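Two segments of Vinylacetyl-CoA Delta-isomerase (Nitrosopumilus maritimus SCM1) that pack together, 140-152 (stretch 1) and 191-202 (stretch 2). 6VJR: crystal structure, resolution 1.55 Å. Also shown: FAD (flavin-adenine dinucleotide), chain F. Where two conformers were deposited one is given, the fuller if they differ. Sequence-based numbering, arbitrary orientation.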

# COMPACT_ATOMS: atom_id res chain seq x y z
N ASN A 140 -16.99 -34.46 24.94
CA ASN A 140 -16.43 -34.06 23.65
C ASN A 140 -17.38 -33.16 22.87
O ASN A 140 -17.76 -33.49 21.75
CB ASN A 140 -15.95 -35.25 22.82
CG ASN A 140 -14.97 -34.84 21.75
OD1 ASN A 140 -14.49 -33.70 21.71
ND2 ASN A 140 -14.67 -35.74 20.85
N LEU A 141 -17.76 -32.02 23.49
CA LEU A 141 -18.82 -31.14 23.01
C LEU A 141 -18.26 -29.93 22.26
O LEU A 141 -17.07 -29.61 22.33
CB LEU A 141 -19.69 -30.69 24.19
CG LEU A 141 -20.27 -31.86 25.00
CD1 LEU A 141 -21.20 -31.36 26.10
CD2 LEU A 141 -20.98 -32.86 24.10
N VAL A 142 -19.16 -29.26 21.54
CA VAL A 142 -18.88 -28.01 20.83
C VAL A 142 -19.41 -26.85 21.67
O VAL A 142 -20.58 -26.85 22.09
CB VAL A 142 -19.55 -28.05 19.44
CG1 VAL A 142 -19.45 -26.71 18.71
CG2 VAL A 142 -18.98 -29.19 18.58
N ILE A 143 -18.51 -25.87 21.91
CA ILE A 143 -18.79 -24.75 22.79
C ILE A 143 -18.73 -23.46 21.98
O ILE A 143 -17.73 -23.18 21.35
CB ILE A 143 -17.74 -24.69 23.91
CG1 ILE A 143 -17.47 -26.05 24.60
CG2 ILE A 143 -18.11 -23.58 24.91
CD1 ILE A 143 -18.67 -26.70 25.22
N GLY A 144 -19.82 -22.70 22.01
CA GLY A 144 -19.87 -21.36 21.47
C GLY A 144 -19.31 -20.32 22.46
O GLY A 144 -19.49 -20.44 23.66
N GLY A 145 -18.80 -19.20 21.91
CA GLY A 145 -18.29 -18.12 22.71
C GLY A 145 -19.08 -16.89 22.38
O GLY A 145 -18.86 -16.31 21.32
N ALA A 146 -19.98 -16.52 23.29
CA ALA A 146 -20.95 -15.50 22.99
C ALA A 146 -20.66 -14.23 23.76
O ALA A 146 -21.23 -13.98 24.84
CB ALA A 146 -22.35 -16.03 23.24
N MET A 147 -19.86 -13.35 23.13
CA MET A 147 -19.44 -12.13 23.79
C MET A 147 -20.21 -10.92 23.27
O MET A 147 -20.75 -10.14 24.05
CB MET A 147 -17.93 -11.95 23.63
CG MET A 147 -17.42 -10.62 24.14
SD MET A 147 -15.63 -10.50 24.31
CE MET A 147 -15.35 -11.66 25.66
N THR A 148 -20.22 -10.74 21.96
CA THR A 148 -20.69 -9.49 21.38
C THR A 148 -22.20 -9.34 21.44
O THR A 148 -22.93 -10.02 20.74
CB THR A 148 -20.22 -9.40 19.93
OG1 THR A 148 -18.84 -9.72 19.79
CG2 THR A 148 -20.50 -8.01 19.40
N ASP A 149 -22.63 -8.29 22.17
CA ASP A 149 -24.03 -7.88 22.24
C ASP A 149 -24.33 -6.99 21.03
O ASP A 149 -23.44 -6.58 20.28
CB ASP A 149 -24.31 -7.09 23.51
CG ASP A 149 -23.78 -7.79 24.76
OD1 ASP A 149 -22.57 -7.65 25.00
OD2 ASP A 149 -24.54 -8.56 25.38
N PRO A 150 -25.61 -6.70 20.77
CA PRO A 150 -25.96 -5.79 19.68
C PRO A 150 -25.41 -4.37 19.85
O PRO A 150 -25.08 -3.77 18.84
CB PRO A 150 -27.48 -5.84 19.64
CG PRO A 150 -27.81 -7.18 20.25
CD PRO A 150 -26.79 -7.33 21.34
N LYS A 151 -25.43 -3.87 21.09
CA LYS A 151 -24.75 -2.67 21.55
C LYS A 151 -25.48 -1.34 21.34
O LYS A 151 -25.02 -0.34 21.88
CB LYS A 151 -23.32 -2.52 21.00
CG LYS A 151 -22.38 -3.65 21.42
CD LYS A 151 -20.92 -3.42 21.11
CE LYS A 151 -20.68 -3.13 19.71
NZ LYS A 151 -19.26 -2.98 19.29
N GLY A 152 -26.52 -1.24 20.51
CA GLY A 152 -27.27 0.01 20.40
C GLY A 152 -26.42 1.18 19.93
O GLY A 152 -25.77 1.13 18.87
N ILE A 191 -25.92 -22.48 16.68
CA ILE A 191 -26.95 -23.48 16.44
C ILE A 191 -26.32 -24.88 16.33
O ILE A 191 -27.00 -25.88 16.59
CB ILE A 191 -27.80 -23.07 15.23
CG1 ILE A 191 -28.58 -21.78 15.58
CG2 ILE A 191 -28.74 -24.18 14.78
CD1 ILE A 191 -29.00 -21.00 14.36
N ASN A 192 -25.03 -24.94 15.96
CA ASN A 192 -24.26 -26.15 15.81
C ASN A 192 -23.54 -26.54 17.10
O ASN A 192 -22.77 -27.47 17.09
CB ASN A 192 -23.25 -25.99 14.67
CG ASN A 192 -23.93 -25.72 13.35
OD1 ASN A 192 -25.13 -25.95 13.19
ND2 ASN A 192 -23.16 -25.26 12.37
N SER A 193 -23.77 -25.80 18.19
CA SER A 193 -23.08 -25.98 19.45
C SER A 193 -23.96 -26.74 20.45
O SER A 193 -25.19 -26.73 20.34
CB SER A 193 -22.69 -24.63 20.04
OG SER A 193 -21.82 -23.84 19.23
N HIS A 194 -23.31 -27.33 21.46
CA HIS A 194 -23.97 -27.99 22.58
C HIS A 194 -24.19 -27.04 23.76
O HIS A 194 -25.22 -27.10 24.44
CB HIS A 194 -23.20 -29.25 22.99
CG HIS A 194 -23.03 -30.24 21.90
ND1 HIS A 194 -21.82 -30.41 21.26
CD2 HIS A 194 -23.89 -31.04 21.26
CE1 HIS A 194 -21.95 -31.36 20.34
NE2 HIS A 194 -23.22 -31.74 20.30
N TRP A 195 -23.18 -26.22 24.06
CA TRP A 195 -23.21 -25.21 25.10
C TRP A 195 -22.73 -23.89 24.51
O TRP A 195 -21.89 -23.91 23.62
CB TRP A 195 -22.32 -25.56 26.28
CG TRP A 195 -22.82 -26.76 27.04
CD1 TRP A 195 -22.64 -28.08 26.76
CD2 TRP A 195 -23.62 -26.70 28.22
NE1 TRP A 195 -23.27 -28.85 27.70
CE2 TRP A 195 -23.88 -28.03 28.61
CE3 TRP A 195 -24.10 -25.66 29.02
CZ2 TRP A 195 -24.64 -28.33 29.73
CZ3 TRP A 195 -24.86 -25.95 30.11
CH2 TRP A 195 -25.11 -27.27 30.47
N ILE A 196 -23.20 -22.79 25.09
CA ILE A 196 -22.81 -21.44 24.72
C ILE A 196 -22.43 -20.70 26.00
O ILE A 196 -23.18 -20.77 27.00
CB ILE A 196 -23.96 -20.75 23.99
CG1 ILE A 196 -24.25 -21.49 22.66
CG2 ILE A 196 -23.62 -19.29 23.77
CD1 ILE A 196 -25.61 -21.21 22.07
N ILE A 197 -21.24 -20.08 26.01
CA ILE A 197 -20.79 -19.29 27.15
C ILE A 197 -21.02 -17.81 26.86
O ILE A 197 -20.42 -17.24 25.95
CB ILE A 197 -19.31 -19.56 27.48
CG1 ILE A 197 -19.02 -21.05 27.72
CG2 ILE A 197 -18.94 -18.75 28.72
CD1 ILE A 197 -17.57 -21.39 27.93
N LEU A 198 -21.89 -17.20 27.66
CA LEU A 198 -22.18 -15.78 27.56
C LEU A 198 -21.08 -15.02 28.32
O LEU A 198 -20.77 -15.39 29.45
CB LEU A 198 -23.53 -15.48 28.22
CG LEU A 198 -24.73 -16.25 27.67
CD1 LEU A 198 -25.95 -15.96 28.50
CD2 LEU A 198 -24.94 -15.96 26.19
N MET A 199 -20.61 -13.91 27.75
CA MET A 199 -19.53 -13.13 28.36
C MET A 199 -19.74 -11.66 28.04
O MET A 199 -20.18 -11.35 26.95
CB MET A 199 -18.15 -13.52 27.80
CG MET A 199 -17.73 -14.97 28.01
SD MET A 199 -16.23 -15.44 27.11
CE MET A 199 -16.93 -15.63 25.46
N PRO A 200 -19.40 -10.74 28.96
CA PRO A 200 -19.48 -9.31 28.68
C PRO A 200 -18.50 -8.92 27.59
O PRO A 200 -17.45 -9.54 27.42
CB PRO A 200 -19.20 -8.65 30.02
CG PRO A 200 -18.49 -9.73 30.80
CD PRO A 200 -18.88 -11.05 30.30
N THR A 201 -18.86 -7.88 26.84
CA THR A 201 -18.09 -7.50 25.66
C THR A 201 -17.24 -6.23 25.79
O THR A 201 -16.54 -5.88 24.82
CB THR A 201 -19.02 -7.36 24.46
OG1 THR A 201 -18.20 -7.37 23.28
CG2 THR A 201 -19.78 -6.06 24.49
N ILE A 202 -17.31 -5.53 26.92
CA ILE A 202 -16.75 -4.19 27.07
C ILE A 202 -16.32 -4.05 28.53
O ILE A 202 -16.83 -4.76 29.39
CB ILE A 202 -17.83 -3.17 26.68
CG1 ILE A 202 -17.35 -1.78 26.64
CG2 ILE A 202 -19.06 -3.28 27.58
CD1 ILE A 202 -18.31 -0.86 25.91
PA FAD F . -19.32 -1.77 15.44
O1A FAD F . -18.81 -1.73 16.83
O2A FAD F . -20.65 -1.20 15.19
O5B FAD F . -18.15 -1.19 14.53
C5B FAD F . -18.41 -0.38 13.36
C4B FAD F . -17.36 0.69 13.27
O4B FAD F . -17.56 1.66 14.32
C3B FAD F . -15.89 0.23 13.40
O3B FAD F . -15.06 0.99 12.53
C2B FAD F . -15.56 0.53 14.85
O2B FAD F . -14.19 0.70 15.17
C1B FAD F . -16.36 1.81 15.07
N9A FAD F . -16.76 2.02 16.46
C8A FAD F . -17.65 1.32 17.24
N7A FAD F . -17.81 1.79 18.45
C5A FAD F . -16.94 2.87 18.49
C6A FAD F . -16.64 3.79 19.52
N6A FAD F . -17.25 3.78 20.70
N1A FAD F . -15.68 4.71 19.26
C2A FAD F . -15.11 4.73 18.04
N3A FAD F . -15.34 3.94 16.99
C4A FAD F . -16.27 3.01 17.28
N1 FAD F . -18.69 -12.17 18.30
C2 FAD F . -18.92 -13.12 19.27
O2 FAD F . -19.09 -12.82 20.47
N3 FAD F . -18.90 -14.45 18.92
C4 FAD F . -18.71 -14.96 17.66
O4 FAD F . -18.81 -16.15 17.42
C4X FAD F . -18.56 -13.94 16.64
N5 FAD F . -18.39 -14.34 15.37
C5X FAD F . -18.48 -13.38 14.39
C6 FAD F . -18.55 -13.75 13.04
C7 FAD F . -18.68 -12.81 12.03
C7M FAD F . -18.86 -13.26 10.60
C8 FAD F . -18.60 -11.43 12.34
C8M FAD F . -18.63 -10.40 11.26
C9 FAD F . -18.45 -11.04 13.65
C9A FAD F . -18.42 -12.00 14.69
N10 FAD F . -18.39 -11.64 16.04
C10 FAD F . -18.55 -12.57 17.06
C1' FAD F . -18.61 -10.21 16.32
C2' FAD F . -17.43 -9.27 16.23
O2' FAD F . -16.67 -9.41 17.43
C3' FAD F . -17.92 -7.82 16.07
O3' FAD F . -18.47 -7.73 14.77
C4' FAD F . -16.87 -6.74 16.36
O4' FAD F . -16.57 -6.69 17.76
C5' FAD F . -17.32 -5.36 15.91
O5' FAD F . -18.54 -5.02 16.55
P FAD F . -19.79 -4.59 15.73
O1P FAD F . -20.15 -5.58 14.71
O2P FAD F . -20.81 -4.17 16.70
O3P FAD F . -19.36 -3.29 14.89
O HOH W 1 -16.84 -8.13 20.66
O HOH W 2 -21.59 -7.10 27.44

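Backbone hydrogen bonds set the spacing of parallel strands, and side chains on each face then fit bump to hollow; this pair in vinylacetyl-CoA Delta-isomerase illustrates the principle. Strands 143-146 and 195-198 run parallel, their directions 23° apart. The hydrogen bonds show the parallel pattern, in which one residue bonds to two neighbors across the gap: Gly 144 N donates to Trp 195 O (2.9 Å) and Gly 144 O accepts from Ile 197 N (3.0 Å), then Ala 146 N donates to Ile 197 O (2.8 Å) and Ala 146 O accepts from Met 199 N (3.0 Å).

The bare backbone of Gly 144 faces Ile 196 with their CA atoms 4.4 Å apart, the tightest pairing in the register; a CB there would lie 3.4 Å from Ile 196 CG1. Beyond it on the same face, the small methyl of Ala 146 touches two larger residues, its CB 3.5 Å from Ile 196 CG2 and 3.9 Å from Leu 198 CD2. On the other face, Ile 143 supplies the bump: its CD1 lies 4.0 Å from Trp 195 CB, and its CG2 meets Ile 197 CD1 at 3.8 Å. Gly 145 leaves a hollow beside it, which Met 199 enters, bringing CE within 4.0 Å of Gly 145 CA.

Before the strands, His 194 reaches across so that its ND1 accepts from Val 142 N (2.9 Å, nearly linear), while Leu 141 CD2 covers one face of the imidazole and Leu 141 CD1 meets the indole edge at Trp 195 CD1 (3.6 Å).

Past the strands, Thr 201 CG2 approaches Asp 149 OD1 at 3.3 Å, and a water bridges Asp 149 OD1 to Thr 201 N. Stretch 1 also holds the flavin: Gly 145 O accepts from FAD N3 (3.0 Å), and Met 147 N and Thr 148 N both donate to FAD O2 (2.8 Å each).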